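Long-range contact in uncharacterized ATP-binding protein MJ1010 (Methanocaldococcus jannaschii DSM 2661, PDB 3BJO), which is uncharacterized but probably binds ATP, the crystallised part being its C-terminal domain, which belongs to the helix-turn-helix clan: residues I60-I65 with G86-Q91. Sequence-based numbering, arbitrary orientation.
Sequences IEVDKI and GTLKPQ. With FMT (formic acid), chain B.
Ile-60 and Leu-88 pair across the antiparallel join between the short edge strand 60-61 and the middle strand 87-90 of a three-stranded sheet: a hairpin (79-82 and 87-90) with 60-61 added beside 87-90, consistent with the wing of a winged-helix domain. Two backbone bonds define this pair. Ile-60 N to Leu-88 O (2.8 Å) is nearly straight, its donor in the carbonyl plane. Leu-88 N to Ile-60 O (2.7 Å) is more bent, at 144°, and its donor is tilted from that plane. Glu-61 and Thr-87 form the next, non-hydrogen-bonded pair, with CA atoms 4.2 Å apart. The strand then turns into the 3-10 segment 62-64, yet Val-62 N still reaches Gly-86 O (3.0 Å), approaching from above the carbonyl plane. That oxygen also accepts from a water that bridges to Asp-63 N. Gly-86 and Thr-87 lie together opposite Tyr-82 on strand 79-82, a G1 beta bulge whose first residue has the expected positive phi.

With CG1 anti to the carbonyl carbon (chi1 -63°), Val-62 turns that methyl to Leu-88 CG (3.7 Å), the side chains crossing at about a right angle, while CG2 lies against Gly-86 O. Ile-65 CD1 reaches Leu-88 CD1 (3.9 Å), and Tyr-70 of helix 67-75 touches all three residues. An alanine in place of Val-62 would probably open a gap beside Leu-88 and Tyr-70. On the edge of 60-61 turned away from 87-90, Glu-61 N and Lys-64 NZ both donate to O1 of a formic acid, probably from the crystallisation liquor. Three main-chain bonds thus fasten the edge strand and the start of its 3-10 turn to 86-88, and aliphatic contacts add the side facing helix 67-75.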
loop_
_atom_site.group_PDB
_atom_site.type_symbol
_atom_site.label_atom_id
_atom_site.label_comp_id
_atom_site.label_asym_id
_atom_site.label_seq_id
_atom_site.Cartn_x
_atom_site.Cartn_y
_atom_site.Cartn_z
ATOM N N ILE A 60 9.820 -4.485 -3.001
ATOM C CA ILE A 60 10.582 -3.248 -2.720
ATOM C C ILE A 60 11.412 -3.299 -1.427
ATOM O O ILE A 60 10.929 -3.706 -0.387
ATOM C CB ILE A 60 9.661 -2.006 -2.713
ATOM C CG1 ILE A 60 9.052 -1.755 -4.120
ATOM C CG2 ILE A 60 10.420 -0.700 -2.220
ATOM C CD1 ILE A 60 10.091 -1.457 -5.250
ATOM N N GLU A 61 12.651 -2.852 -1.502
ATOM C CA GLU A 61 13.525 -2.784 -0.308
ATOM C C GLU A 61 13.051 -1.803 0.762
ATOM O O GLU A 61 12.751 -0.627 0.453
ATOM C CB GLU A 61 14.931 -2.443 -0.745
ATOM C CG GLU A 61 15.621 -3.636 -1.452
ATOM C CD GLU A 61 16.846 -3.233 -2.205
ATOM O OE1 GLU A 61 17.172 -2.042 -2.228
ATOM O OE2 GLU A 61 17.499 -4.109 -2.789
ATOM N N VAL A 62 12.987 -2.265 2.018
ATOM C CA VAL A 62 12.504 -1.392 3.094
ATOM C C VAL A 62 13.395 -0.139 3.260
ATOM O O VAL A 62 12.948 0.873 3.780
ATOM C CB VAL A 62 12.403 -2.099 4.454
ATOM C CG1 VAL A 62 11.404 -3.217 4.409
ATOM C CG2 VAL A 62 13.774 -2.614 4.953
ATOM N N ASP A 63 14.644 -0.245 2.816
ATOM C CA ASP A 63 15.609 0.811 2.981
ATOM C C ASP A 63 15.276 2.017 2.089
ATOM O O ASP A 63 15.869 3.094 2.251
ATOM C CB ASP A 63 17.012 0.271 2.658
ATOM C CG ASP A 63 17.592 -0.588 3.779
ATOM O OD1 ASP A 63 17.045 -0.615 4.893
ATOM O OD2 ASP A 63 18.620 -1.225 3.551
ATOM N N LYS A 64 14.316 1.837 1.163
ATOM C CA LYS A 64 13.841 2.947 0.316
ATOM C C LYS A 64 12.722 3.819 0.930
ATOM O O LYS A 64 12.381 4.855 0.394
ATOM C CB LYS A 64 13.375 2.401 -1.051
ATOM C CG LYS A 64 14.538 1.811 -1.849
ATOM C CD LYS A 64 14.038 1.300 -3.166
ATOM C CE LYS A 64 15.187 0.969 -4.081
ATOM N NZ LYS A 64 14.760 -0.038 -5.106
ATOM N N ILE A 65 12.178 3.391 2.052
ATOM C CA ILE A 65 10.939 3.929 2.637
ATOM C C ILE A 65 11.090 4.090 4.160
ATOM O O ILE A 65 11.628 3.187 4.808
ATOM C CB ILE A 65 9.739 2.945 2.381
ATOM C CG1 ILE A 65 9.477 2.809 0.876
ATOM C CG2 ILE A 65 8.433 3.489 3.063
ATOM C CD1 ILE A 65 8.618 1.536 0.515
ATOM N N GLY A 86 14.394 -7.939 4.111
ATOM C CA GLY A 86 14.410 -6.475 4.098
ATOM C C GLY A 86 13.632 -5.943 2.907
ATOM O O GLY A 86 14.079 -5.011 2.215
ATOM N N THR A 87 12.472 -6.541 2.657
ATOM C CA THR A 87 11.649 -6.128 1.514
ATOM C C THR A 87 10.160 -6.069 1.900
ATOM O O THR A 87 9.740 -6.594 2.952
ATOM C CB THR A 87 11.852 -7.052 0.275
ATOM O OG1 THR A 87 11.403 -8.368 0.607
ATOM C CG2 THR A 87 13.354 -7.146 -0.170
ATOM N N LEU A 88 9.372 -5.438 1.033
ATOM C CA LEU A 88 7.960 -5.305 1.218
ATOM C C LEU A 88 7.332 -5.726 -0.116
ATOM O O LEU A 88 7.981 -5.588 -1.196
ATOM C CB LEU A 88 7.634 -3.827 1.512
ATOM C CG LEU A 88 8.053 -3.243 2.851
ATOM C CD1 LEU A 88 8.493 -1.752 2.656
ATOM C CD2 LEU A 88 6.853 -3.360 3.822
ATOM N N LYS A 89 6.097 -6.236 -0.066
ATOM C CA LYS A 89 5.345 -6.535 -1.297
ATOM C C LYS A 89 3.910 -6.106 -1.046
ATOM O O LYS A 89 3.509 -6.046 0.100
ATOM C CB LYS A 89 5.352 -8.052 -1.620
ATOM C CG LYS A 89 6.722 -8.674 -2.013
ATOM C CD LYS A 89 6.596 -10.228 -2.276
ATOM C CE LYS A 89 7.949 -10.874 -2.625
ATOM N NZ LYS A 89 7.836 -12.387 -2.794
ATOM N N PRO A 90 3.118 -5.848 -2.109
ATOM C CA PRO A 90 1.682 -5.630 -1.899
ATOM C C PRO A 90 1.030 -6.862 -1.255
ATOM O O PRO A 90 1.531 -7.968 -1.424
ATOM C CB PRO A 90 1.128 -5.412 -3.324
ATOM C CG PRO A 90 2.319 -4.976 -4.137
ATOM C CD PRO A 90 3.495 -5.745 -3.535
ATOM N N GLN A 91 -0.042 -6.675 -0.484
ATOM C CA GLN A 91 -0.618 -7.822 0.239
ATOM C C GLN A 91 -1.295 -8.793 -0.668
ATOM O O GLN A 91 -1.553 -9.911 -0.262
ATOM C CB GLN A 91 -1.573 -7.415 1.350
ATOM C CG GLN A 91 -0.830 -7.034 2.581
ATOM C CD GLN A 91 -1.593 -7.293 3.831
ATOM O OE1 GLN A 91 -2.686 -7.893 3.791
ATOM N NE2 GLN A 91 -1.028 -6.850 4.979
HETATM C C FMT B . 14.187 -2.976 -4.822
HETATM O O1 FMT B . 13.691 -2.127 -4.078
HETATM O O2 FMT B . 14.005 -4.181 -4.705
HETATM O O HOH W 1 16.073 -3.027 2.438
#